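VgrG protein (Vibrio cholerae, PDB 4DTH) carries a toxin domain that binds ATP and magnesium and probably joins G-actin molecules to one another. Local coordinates at residues Q128-I133 against F140-T145; A43-Y48 against M59-M64; I247-W252 against K316-Y321. One frame throughout, in Å; residues are numbered along the deposited sequence.

In the fold
Contacts 1 and 2 are neighbours, their centres about 12 Å apart, because strand 140-144 of contact 1 pairs with strand 45-51 of contact 2; L130 of the first also packs on L60 of the second. Contact 2 is the most buried of the three and lies near the ATP and magnesium ions, with three backbone bonds closing a bulged hairpin. Contact 1, farther out, has a single backbone bond and relies on aliphatic branches between a loop and the strand. Contact 3 stands apart in a helical region, its centre about 45 Å from that of contact 1, and there a partly buried turn meets helix 312-323 through an asparagine side chain.

Contact 1. Residues Q128-I133 against F140-T145; sequences QPLAPI and FVIEIT
I142 lays its CD1 against the CG1 and CD1 of I133, the two ends 3.8 Å apart from CD1 to CD1, with the side chains side by side and pointing the same way. The first torsion of I133 (chi1 56°) holds its CG1 between the backbone N and the carbonyl carbon, and there CD1 of I142 touches it. L130 crosses I142 at about a right angle, its CD1 4.2 Å from CD1 of I142. Branched aliphatic residues suit this place, which helix 101-124 covers: W113 touches I142, and H117 touches both L130 and I133. The segment 128-133 belongs to the loop that leads from that helix to strand 140-144, and it runs beside the strand while strand 45-51 pairs with the strand through backbone bonds. One backbone hydrogen bond ties the loop on: I142 N donates its N-H to I133 O at 2.8 Å, nearly straight at 173° and almost along the C=O axis. Next to it, P132 has no N-H to offer and fills its place with carbon, its CB 3.3 Å from I142 O. Its CD rests 4.0 Å from CG1 of I144, the two side chains crossing. That CG1 also lies 3.4 Å from L130 O, and CD1 of I144 is 3.8 Å from CB of L130.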
# COMPACT_ATOMS: atom_id res chain seq x y z
N GLN A 128 14.10 -13.65 21.72
CA GLN A 128 15.38 -13.73 21.02
C GLN A 128 15.19 -13.32 19.57
O GLN A 128 14.09 -13.49 19.02
CB GLN A 128 15.93 -15.16 21.05
CG GLN A 128 16.47 -15.57 22.40
CD GLN A 128 16.67 -17.04 22.36
OE1 GLN A 128 17.33 -17.61 21.52
NE2 GLN A 128 15.99 -17.72 23.20
N PRO A 129 16.27 -12.82 18.90
CA PRO A 129 16.11 -12.48 17.49
C PRO A 129 15.91 -13.74 16.66
O PRO A 129 16.35 -14.84 17.05
CB PRO A 129 17.44 -11.83 17.10
CG PRO A 129 18.41 -12.25 18.12
CD PRO A 129 17.66 -12.58 19.37
N LEU A 130 15.27 -13.58 15.50
CA LEU A 130 15.11 -14.63 14.50
C LEU A 130 16.51 -14.85 13.92
O LEU A 130 17.26 -13.88 13.76
CB LEU A 130 14.23 -14.09 13.36
CG LEU A 130 12.86 -14.68 13.10
CD1 LEU A 130 12.48 -14.47 11.64
CD2 LEU A 130 12.79 -16.18 13.39
N ALA A 131 16.86 -16.11 13.64
CA ALA A 131 18.16 -16.43 13.06
C ALA A 131 18.01 -16.68 11.56
O ALA A 131 17.00 -17.25 11.13
CB ALA A 131 18.75 -17.67 13.73
N PRO A 132 19.03 -16.27 10.75
CA PRO A 132 18.96 -16.56 9.31
C PRO A 132 19.19 -18.05 9.08
O PRO A 132 20.27 -18.58 9.38
CB PRO A 132 20.04 -15.67 8.69
CG PRO A 132 20.91 -15.26 9.79
CD PRO A 132 20.29 -15.58 11.11
N ILE A 133 18.13 -18.76 8.72
CA ILE A 133 18.15 -20.20 8.52
C ILE A 133 17.50 -20.56 7.20
O ILE A 133 16.81 -19.74 6.59
CB ILE A 133 17.43 -20.95 9.72
CG1 ILE A 133 15.97 -20.47 9.93
CG2 ILE A 133 18.24 -20.86 11.01
CD1 ILE A 133 14.93 -21.24 9.17
N PHE A 140 12.83 -22.46 1.45
CA PHE A 140 12.90 -21.07 1.90
C PHE A 140 14.08 -20.73 2.78
O PHE A 140 14.56 -21.57 3.55
CB PHE A 140 11.59 -20.68 2.60
CG PHE A 140 10.35 -21.15 1.87
CD1 PHE A 140 10.05 -20.69 0.59
CD2 PHE A 140 9.48 -22.06 2.46
CE1 PHE A 140 8.93 -21.15 -0.09
CE2 PHE A 140 8.33 -22.50 1.79
CZ PHE A 140 8.06 -22.03 0.52
N VAL A 141 14.56 -19.49 2.65
CA VAL A 141 15.72 -18.98 3.38
C VAL A 141 15.36 -17.64 4.03
O VAL A 141 14.85 -16.75 3.36
CB VAL A 141 16.96 -18.82 2.44
CG1 VAL A 141 18.13 -18.16 3.16
CG2 VAL A 141 17.39 -20.15 1.83
N ILE A 142 15.65 -17.52 5.33
CA ILE A 142 15.48 -16.27 6.07
C ILE A 142 16.81 -15.54 6.03
O ILE A 142 17.84 -16.13 6.34
CB ILE A 142 15.05 -16.48 7.56
CG1 ILE A 142 13.70 -17.20 7.68
CG2 ILE A 142 15.03 -15.14 8.32
CD1 ILE A 142 13.38 -17.73 9.16
N GLU A 143 16.77 -14.26 5.70
CA GLU A 143 17.93 -13.37 5.75
C GLU A 143 17.56 -12.30 6.77
O GLU A 143 16.44 -11.79 6.74
CB GLU A 143 18.19 -12.72 4.38
CG GLU A 143 18.71 -13.68 3.32
CD GLU A 143 20.17 -14.06 3.39
OE1 GLU A 143 20.58 -14.95 2.62
OE2 GLU A 143 20.92 -13.46 4.21
N ILE A 144 18.47 -12.00 7.71
CA ILE A 144 18.24 -10.99 8.75
C ILE A 144 19.06 -9.75 8.40
O ILE A 144 20.29 -9.82 8.33
CB ILE A 144 18.55 -11.53 10.19
CG1 ILE A 144 17.62 -12.71 10.57
CG2 ILE A 144 18.52 -10.40 11.25
CD1 ILE A 144 16.09 -12.41 10.55
N THR A 145 18.39 -8.62 8.20
CA THR A 145 19.05 -7.36 7.83
C THR A 145 19.26 -6.44 9.02
O THR A 145 20.14 -5.58 8.98
CB THR A 145 18.38 -6.72 6.63
OG1 THR A 145 17.03 -6.43 6.98
CG2 THR A 145 18.45 -7.61 5.40

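Contact 2. Residues A43-Y48 against M59-M64; sequences AQKFGY and MLTKDM. With GOL (glycerol), chain C.
A classic beta bulge interrupts the hairpin of strands 45-51 and 56-68 where F46 and G47 both face L60. F46 N donates to L60 O at 3.0 Å, and L60 N returns a bond to G47 O at 2.8 Å from well above that carbonyl's plane. Glycine suits the second bulge position, for its backbone is almost fully stretched there (phi 178°) and it brings no side chain to the face on which L60 lies. On one side of the bulge K62 N bonds Q44 O. K45 with T61 and Y48 with M59, the non-hydrogen-bonded pairs flanking it, share the other face.

F46 turns its ring over L60, whose CB sits 4.0 Å from the ring centroid and 17° off the normal, a CH-pi contact offset toward the rim. CD2 of L60 reaches CE2 of the ring. On the face of K45 and T61, the sulfur of M59 lies 3.7 Å from CG of K45, a long soft chain against the methylenes of another.

This second face borders the nucleotide site: the side chain of K45 is about 6 Å from ATP at the nearest, and T61 OG1 bonds the backbone O of E90, a magnesium ligand. At the outer end, K62 extends its chain past Q44 in the conformer given, and NZ, already bonded to S42 O, donates to O2 of a glycerol, probably from the crystallisation liquor, at 3.0 Å.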
# COMPACT_ATOMS: atom_id res chain seq x y z
N ALA A 43 14.67 1.11 11.35
CA ALA A 43 14.09 0.99 10.01
C ALA A 43 12.94 -0.03 10.10
O ALA A 43 12.97 -0.91 10.97
CB ALA A 43 15.14 0.50 9.02
N GLN A 44 11.92 0.11 9.23
CA GLN A 44 10.76 -0.77 9.23
C GLN A 44 11.15 -2.23 8.92
O GLN A 44 10.63 -3.14 9.55
CB GLN A 44 9.66 -0.26 8.28
CG GLN A 44 9.32 1.25 8.40
CD GLN A 44 8.83 1.69 9.77
OE1 GLN A 44 9.36 2.65 10.35
NE2 GLN A 44 7.81 1.04 10.29
N LYS A 45 12.08 -2.44 7.97
CA LYS A 45 12.52 -3.78 7.56
C LYS A 45 13.59 -4.36 8.46
O LYS A 45 14.58 -3.67 8.73
CB LYS A 45 13.01 -3.75 6.10
CG LYS A 45 11.89 -3.59 5.07
CD LYS A 45 11.66 -2.16 4.62
CE LYS A 45 12.33 -1.87 3.30
NZ LYS A 45 11.51 -0.97 2.46
N PHE A 46 13.41 -5.61 8.92
CA PHE A 46 14.42 -6.29 9.75
C PHE A 46 14.90 -7.60 9.13
O PHE A 46 15.85 -8.22 9.63
CB PHE A 46 14.00 -6.44 11.22
CG PHE A 46 12.82 -7.34 11.50
CD1 PHE A 46 11.52 -6.85 11.46
CD2 PHE A 46 13.01 -8.67 11.86
CE1 PHE A 46 10.43 -7.68 11.75
CE2 PHE A 46 11.92 -9.50 12.16
CZ PHE A 46 10.64 -8.99 12.09
N GLY A 47 14.29 -7.98 8.02
CA GLY A 47 14.68 -9.18 7.30
C GLY A 47 13.82 -9.47 6.09
O GLY A 47 12.93 -8.69 5.74
N TYR A 48 14.10 -10.60 5.45
CA TYR A 48 13.33 -11.05 4.31
C TYR A 48 13.45 -12.55 4.12
O TYR A 48 14.37 -13.19 4.67
CB TYR A 48 13.68 -10.27 3.01
CG TYR A 48 15.09 -10.47 2.50
CD1 TYR A 48 16.14 -9.70 3.00
CD2 TYR A 48 15.36 -11.36 1.47
CE1 TYR A 48 17.44 -9.84 2.50
CE2 TYR A 48 16.66 -11.51 0.97
CZ TYR A 48 17.69 -10.74 1.48
OH TYR A 48 18.97 -10.88 1.00
N MET A 59 9.18 -9.36 2.74
CA MET A 59 9.96 -8.69 3.77
C MET A 59 9.34 -8.93 5.14
O MET A 59 8.12 -9.04 5.26
CB MET A 59 9.98 -7.17 3.51
CG MET A 59 10.68 -6.77 2.23
SD MET A 59 10.45 -5.00 2.02
CE MET A 59 11.31 -4.72 0.52
N LEU A 60 10.18 -8.93 6.17
CA LEU A 60 9.74 -8.99 7.56
C LEU A 60 9.81 -7.56 8.06
O LEU A 60 10.88 -6.94 8.03
CB LEU A 60 10.66 -9.90 8.39
CG LEU A 60 10.32 -11.39 8.35
CD1 LEU A 60 10.84 -12.05 7.09
CD2 LEU A 60 10.91 -12.09 9.54
N THR A 61 8.67 -7.00 8.46
CA THR A 61 8.62 -5.61 8.90
C THR A 61 7.92 -5.43 10.23
O THR A 61 7.06 -6.24 10.61
CB THR A 61 7.91 -4.70 7.84
OG1 THR A 61 6.50 -4.95 7.84
CG2 THR A 61 8.46 -4.87 6.41
N LYS A 62 8.22 -4.31 10.91
CA LYS A 62 7.47 -3.88 12.08
C LYS A 62 6.28 -3.10 11.51
O LYS A 62 6.38 -2.50 10.44
CB LYS A 62 8.32 -3.03 13.05
CG LYS A 62 8.97 -1.78 12.46
CD LYS A 62 9.50 -0.86 13.57
CE LYS A 62 10.34 0.25 13.01
NZ LYS A 62 10.69 1.27 14.04
N ASP A 63 5.15 -3.13 12.20
CA ASP A 63 3.96 -2.47 11.69
C ASP A 63 3.34 -1.53 12.73
O ASP A 63 3.74 -0.37 12.80
CB ASP A 63 2.97 -3.54 11.17
CG ASP A 63 1.69 -3.07 10.50
OD1 ASP A 63 1.60 -1.87 10.12
OD2 ASP A 63 0.77 -3.90 10.33
N MET A 64 2.39 -2.02 13.54
CA MET A 64 1.69 -1.21 14.53
C MET A 64 2.47 -1.12 15.83
O MET A 64 2.75 -2.15 16.43
CB MET A 64 0.28 -1.77 14.82
CG MET A 64 -0.56 -1.96 13.59
SD MET A 64 -0.84 -0.43 12.70
CE MET A 64 -1.77 -1.05 11.31
C1 GOL C . 6.83 3.99 14.92
O1 GOL C . 5.66 3.30 14.52
C2 GOL C . 7.84 4.10 13.80
O2 GOL C . 8.23 2.79 13.38
C3 GOL C . 9.05 4.84 14.30
O3 GOL C . 10.04 4.94 13.29

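Contact 3. Residues I247-W252 against K316-Y321; sequences IYINEW and KNVFQY
N317 meets the turn of I249-W252 with every part of its side chain. Its CB lies 3.7 Å from I249 O and about as far from CB of W252. CG, anti to the residue's own carbonyl carbon (chi1 -79°), comes up beside W252 N. From there OD1 accepts the backbone N-H of E251 at 2.9 Å, with an angle of 147° at the hydrogen; the donor stands above the plane of the amide. The same oxygen is pressed by CB of N250, 3.3 Å away. ND2 also passes CB of W252, and bonds S313 O one turn earlier in the helix, which fixes the rotation of the amide.

The segment 247-252 makes a type II' beta turn, closed by W252 N to I249 O, in the loop that follows helix 221-245, and it rests on helix 312-323. N250 takes the position of the turn that needs a positive phi (55°), which asparagine tolerates better than most residues. Its amide lies across the helix residues Q320 and Y321: OD1 arrives at the edge of the Y321 ring, in its plane, 3.8 Å from CD1, with amide and ring planes almost perpendicular. ND2 comes within 2.9 Å of Q320 OE1, but at an angle too poor for a hydrogen bond.

Next to these polar groups I249, in the conformer given, sets CG2 4.0 Å from CB of Y321, crossing at about a right angle, and L266 touches both residues. CG2 of I249 also approaches CG2 of V318. At the outer margin E251 and K316 are near without forming a salt bridge. The one hydrogen bond across the contact thus ends on the N317 amide, a neutral group that links loop and helix through its oxygen while its nitrogen holds S313 O.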
# COMPACT_ATOMS: atom_id res chain seq x y z
N ILE A 247 -10.60 17.67 7.11
CA ILE A 247 -9.16 17.54 6.89
C ILE A 247 -8.57 18.87 6.43
O ILE A 247 -9.08 19.46 5.48
CB ILE A 247 -8.86 16.41 5.86
CG1 ILE A 247 -9.47 15.05 6.33
CG2 ILE A 247 -7.34 16.27 5.61
CD1 ILE A 247 -9.47 13.95 5.25
N TYR A 248 -7.43 19.27 7.02
CA TYR A 248 -6.72 20.48 6.57
C TYR A 248 -5.92 20.08 5.33
O TYR A 248 -4.97 19.30 5.44
CB TYR A 248 -5.78 20.98 7.68
CG TYR A 248 -6.51 21.72 8.77
CD1 TYR A 248 -7.16 21.04 9.80
CD2 TYR A 248 -6.58 23.11 8.77
CE1 TYR A 248 -7.87 21.72 10.78
CE2 TYR A 248 -7.27 23.80 9.76
CZ TYR A 248 -7.92 23.10 10.76
OH TYR A 248 -8.60 23.78 11.75
N ILE A 249 -6.34 20.59 4.14
CA ILE A 249 -5.72 20.37 2.82
C ILE A 249 -5.11 21.68 2.38
O ILE A 249 -5.84 22.64 2.15
CB ILE A 249 -6.74 19.91 1.72
CG1 ILE A 249 -7.62 18.73 2.15
CG2 ILE A 249 -6.05 19.69 0.34
CD1 ILE A 249 -6.96 17.39 2.23
N ASN A 250 -3.77 21.71 2.20
CA ASN A 250 -3.07 22.93 1.75
C ASN A 250 -3.42 24.07 2.70
O ASN A 250 -3.22 23.92 3.91
CB ASN A 250 -3.42 23.27 0.27
CG ASN A 250 -2.28 23.17 -0.68
OD1 ASN A 250 -1.28 22.50 -0.42
ND2 ASN A 250 -2.48 23.78 -1.83
N GLU A 251 -4.09 25.13 2.19
CA GLU A 251 -4.51 26.27 2.99
C GLU A 251 -6.00 26.24 3.36
O GLU A 251 -6.47 27.16 4.03
CB GLU A 251 -4.12 27.60 2.30
CG GLU A 251 -2.63 27.88 2.34
CD GLU A 251 -2.19 29.10 1.54
OE1 GLU A 251 -2.64 30.22 1.87
OE2 GLU A 251 -1.39 28.93 0.60
N TRP A 252 -6.74 25.17 2.97
CA TRP A 252 -8.17 25.07 3.30
C TRP A 252 -8.35 24.67 4.75
O TRP A 252 -7.77 23.68 5.21
CB TRP A 252 -8.90 24.06 2.41
CG TRP A 252 -10.38 24.03 2.66
CD1 TRP A 252 -11.30 24.96 2.28
CD2 TRP A 252 -11.12 22.99 3.33
NE1 TRP A 252 -12.56 24.58 2.68
CE2 TRP A 252 -12.48 23.35 3.28
CE3 TRP A 252 -10.76 21.76 3.91
CZ2 TRP A 252 -13.49 22.54 3.82
CZ3 TRP A 252 -11.77 20.96 4.45
CH2 TRP A 252 -13.11 21.35 4.39
N LYS A 316 -9.92 25.21 -5.02
CA LYS A 316 -8.59 25.78 -5.30
C LYS A 316 -7.52 25.03 -4.54
O LYS A 316 -6.49 24.69 -5.11
CB LYS A 316 -8.57 27.29 -4.93
CG LYS A 316 -7.22 28.01 -5.08
CD LYS A 316 -6.81 28.75 -3.80
CE LYS A 316 -5.41 29.28 -3.89
NZ LYS A 316 -4.63 29.04 -2.65
N ASN A 317 -7.77 24.77 -3.24
CA ASN A 317 -6.82 24.06 -2.41
C ASN A 317 -6.57 22.61 -2.82
O ASN A 317 -5.42 22.19 -2.83
CB ASN A 317 -7.16 24.21 -0.93
CG ASN A 317 -6.70 25.55 -0.41
OD1 ASN A 317 -5.50 25.77 -0.22
ND2 ASN A 317 -7.62 26.50 -0.25
N VAL A 318 -7.63 21.87 -3.20
CA VAL A 318 -7.50 20.48 -3.66
C VAL A 318 -6.75 20.49 -5.01
O VAL A 318 -5.81 19.72 -5.19
CB VAL A 318 -8.88 19.75 -3.75
CG1 VAL A 318 -8.76 18.42 -4.52
CG2 VAL A 318 -9.46 19.50 -2.35
N PHE A 319 -7.17 21.38 -5.94
CA PHE A 319 -6.52 21.48 -7.25
C PHE A 319 -5.02 21.77 -7.11
O PHE A 319 -4.23 21.00 -7.65
CB PHE A 319 -7.23 22.52 -8.15
CG PHE A 319 -6.70 22.53 -9.57
CD1 PHE A 319 -5.60 23.32 -9.91
CD2 PHE A 319 -7.28 21.74 -10.55
CE1 PHE A 319 -5.09 23.30 -11.21
CE2 PHE A 319 -6.77 21.73 -11.86
CZ PHE A 319 -5.68 22.51 -12.18
N GLN A 320 -4.63 22.81 -6.34
CA GLN A 320 -3.22 23.18 -6.12
C GLN A 320 -2.43 22.06 -5.43
O GLN A 320 -1.30 21.78 -5.81
CB GLN A 320 -3.10 24.49 -5.31
CG GLN A 320 -1.68 25.09 -5.31
CD GLN A 320 -1.39 26.10 -4.21
OE1 GLN A 320 -2.18 26.30 -3.28
NE2 GLN A 320 -0.23 26.73 -4.28
N TYR A 321 -3.04 21.43 -4.40
CA TYR A 321 -2.42 20.36 -3.66
C TYR A 321 -1.92 19.26 -4.62
O TYR A 321 -0.75 18.89 -4.55
CB TYR A 321 -3.40 19.77 -2.63
CG TYR A 321 -2.83 18.59 -1.88
CD1 TYR A 321 -1.92 18.77 -0.85
CD2 TYR A 321 -3.21 17.29 -2.21
CE1 TYR A 321 -1.39 17.68 -0.16
CE2 TYR A 321 -2.68 16.19 -1.54
CZ TYR A 321 -1.77 16.39 -0.51
OH TYR A 321 -1.26 15.32 0.17